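Local coordinates for protein glucosamine-6-phosphate deaminase (Thermotoga maritima, PDB 1J5X) that carries a SIS domain, an alpha/beta fold in which helices flank a parallel beta sheet, at residues Val55-Cys60 and Leu68-Tyr73. Residues are numbered along the deposited sequence; the frame is centred on the assembly and turned at random.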
loop_
_atom_site.group_PDB
_atom_site.type_symbol
_atom_site.label_atom_id
_atom_site.label_comp_id
_atom_site.label_asym_id
_atom_site.label_seq_id
_atom_site.Cartn_x
_atom_site.Cartn_y
_atom_site.Cartn_z
ATOM N N VAL A 55 -6.411 -15.317 10.329
ATOM C CA VAL A 55 -6.308 -13.913 10.708
ATOM C C VAL A 55 -6.868 -13.080 9.580
ATOM O O VAL A 55 -6.552 -13.296 8.406
ATOM C CB VAL A 55 -4.892 -13.508 11.039
ATOM C CG1 VAL A 55 -4.839 -11.981 11.417
ATOM C CG2 VAL A 55 -4.375 -14.406 12.218
ATOM N N LEU A 56 -7.797 -12.188 9.939
ATOM C CA LEU A 56 -8.415 -11.301 8.968
ATOM C C LEU A 56 -7.764 -9.894 9.000
ATOM O O LEU A 56 -7.258 -9.463 10.037
ATOM C CB LEU A 56 -9.895 -11.107 9.302
ATOM C CG LEU A 56 -10.739 -12.362 9.579
ATOM C CD1 LEU A 56 -12.223 -11.922 9.696
ATOM C CD2 LEU A 56 -10.572 -13.332 8.465
ATOM N N PHE A 57 -7.787 -9.219 7.840
ATOM C CA PHE A 57 -7.242 -7.865 7.690
ATOM C C PHE A 57 -8.403 -7.139 7.027
ATOM O O PHE A 57 -8.789 -7.476 5.926
ATOM C CB PHE A 57 -6.002 -7.924 6.833
ATOM C CG PHE A 57 -4.883 -8.681 7.510
ATOM C CD1 PHE A 57 -4.795 -10.090 7.393
ATOM C CD2 PHE A 57 -3.977 -8.006 8.301
ATOM C CE1 PHE A 57 -3.777 -10.793 8.083
ATOM C CE2 PHE A 57 -2.956 -8.688 8.995
ATOM C CZ PHE A 57 -2.866 -10.086 8.878
ATOM N N VAL A 58 -8.947 -6.113 7.706
ATOM C CA VAL A 58 -10.206 -5.515 7.196
ATOM C C VAL A 58 -10.066 -3.996 7.102
ATOM O O VAL A 58 -9.636 -3.384 8.075
ATOM C CB VAL A 58 -11.335 -5.849 8.246
ATOM C CG1 VAL A 58 -12.669 -5.222 7.851
ATOM C CG2 VAL A 58 -11.476 -7.428 8.373
ATOM N N GLY A 59 -10.439 -3.404 5.977
ATOM C CA GLY A 59 -10.286 -1.948 5.885
ATOM C C GLY A 59 -10.924 -1.414 4.627
ATOM O O GLY A 59 -11.465 -2.210 3.875
ATOM N N CYS A 60 -10.862 -0.086 4.406
ATOM C CA CYS A 60 -11.456 0.570 3.232
ATOM C C CYS A 60 -10.465 1.419 2.457
ATOM O O CYS A 60 -9.598 2.075 3.081
ATOM C CB CYS A 60 -12.599 1.528 3.642
ATOM S SG CYS A 60 -13.928 0.734 4.598
ATOM N N LEU A 68 -4.711 -5.894 2.321
ATOM C CA LEU A 68 -4.401 -6.910 1.325
ATOM C C LEU A 68 -2.892 -7.188 1.303
ATOM O O LEU A 68 -2.464 -8.358 1.381
ATOM C CB LEU A 68 -4.840 -6.452 -0.059
ATOM C CG LEU A 68 -4.514 -7.411 -1.186
ATOM C CD1 LEU A 68 -5.272 -8.753 -1.001
ATOM C CD2 LEU A 68 -4.968 -6.764 -2.511
ATOM N N THR A 69 -2.096 -6.125 1.225
ATOM C CA THR A 69 -0.641 -6.282 1.177
ATOM C C THR A 69 -0.100 -7.028 2.391
ATOM O O THR A 69 0.676 -7.985 2.238
ATOM C CB THR A 69 0.045 -4.920 1.072
ATOM O OG1 THR A 69 -0.531 -4.210 -0.052
ATOM C CG2 THR A 69 1.598 -5.132 0.783
ATOM N N ILE A 70 -0.533 -6.652 3.608
ATOM C CA ILE A 70 0.007 -7.347 4.756
ATOM C C ILE A 70 -0.538 -8.773 4.877
ATOM O O ILE A 70 0.177 -9.675 5.335
ATOM C CB ILE A 70 -0.184 -6.478 6.054
ATOM C CG1 ILE A 70 0.543 -7.110 7.265
ATOM C CG2 ILE A 70 -1.676 -6.287 6.337
ATOM C CD1 ILE A 70 2.117 -7.246 7.035
ATOM N N SER A 71 -1.772 -9.025 4.413
ATOM C CA SER A 71 -2.356 -10.379 4.494
ATOM C C SER A 71 -1.430 -11.370 3.718
ATOM O O SER A 71 -1.150 -12.507 4.185
ATOM C CB SER A 71 -3.791 -10.432 3.918
ATOM O OG SER A 71 -3.871 -10.264 2.509
ATOM N N TYR A 72 -0.947 -10.948 2.561
ATOM C CA TYR A 72 -0.047 -11.864 1.802
ATOM C C TYR A 72 1.202 -12.139 2.650
ATOM O O TYR A 72 1.663 -13.284 2.783
ATOM C CB TYR A 72 0.490 -11.263 0.498
ATOM C CG TYR A 72 -0.443 -11.221 -0.689
ATOM C CD1 TYR A 72 -0.670 -12.349 -1.455
ATOM C CD2 TYR A 72 -1.060 -10.045 -1.057
ATOM C CE1 TYR A 72 -1.506 -12.311 -2.570
ATOM C CE2 TYR A 72 -1.872 -9.980 -2.141
ATOM C CZ TYR A 72 -2.100 -11.114 -2.907
ATOM O OH TYR A 72 -2.908 -11.044 -4.017
ATOM N N TYR A 73 1.803 -11.076 3.187
ATOM C CA TYR A 73 3.031 -11.245 3.962
ATOM C C TYR A 73 2.860 -12.099 5.215
ATOM O O TYR A 73 3.737 -12.924 5.564
ATOM C CB TYR A 73 3.607 -9.880 4.319
ATOM C CG TYR A 73 5.075 -9.921 4.708
ATOM C CD1 TYR A 73 6.061 -10.193 3.760
ATOM C CD2 TYR A 73 5.468 -9.731 6.022
ATOM C CE1 TYR A 73 7.412 -10.280 4.117
ATOM C CE2 TYR A 73 6.812 -9.801 6.392
ATOM C CZ TYR A 73 7.789 -10.087 5.444
ATOM O OH TYR A 73 9.111 -10.244 5.807
#
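Phe57 reaches from its strand to the helix and lays one face of its ring against CA of Ser71, which stands 4.1 Å from the ring centroid of Phe57 in a CH-pi contact, displaced toward the rim. Ser71 CB closes on the same half of the ring, 3.6 Å from Phe57 CD1. From the same side of the ring plane, but at the CD2 and CE2 half, Ile70 brings its CG2 methyl obliquely to within 3.5 Å of Phe57 CD2, the two side chains crossing at about a right angle. With Ile70 CG1 anti to the backbone N (chi1 -173°), CG2 sits between N and the carbonyl carbon, and from there it meets the ring. Small Ser71 suits its place because it lets the ring approach the helix backbone closely. Its buried hydroxyl is satisfied within the helix: OG donates to Leu68 O at 2.6 Å, an acceptor shared with Tyr72 N. A broad apolar ring suits position 57, since it can offer a face to Ser71 and still stack with Phe105 and meet Phe74 edge-to-face. This CH-pi and apolar contact joins the first strand to the crossover helix of a beta-alpha-beta unit (54-59, 62-78, 81-86) in the alpha/beta sandwich of a SIS domain.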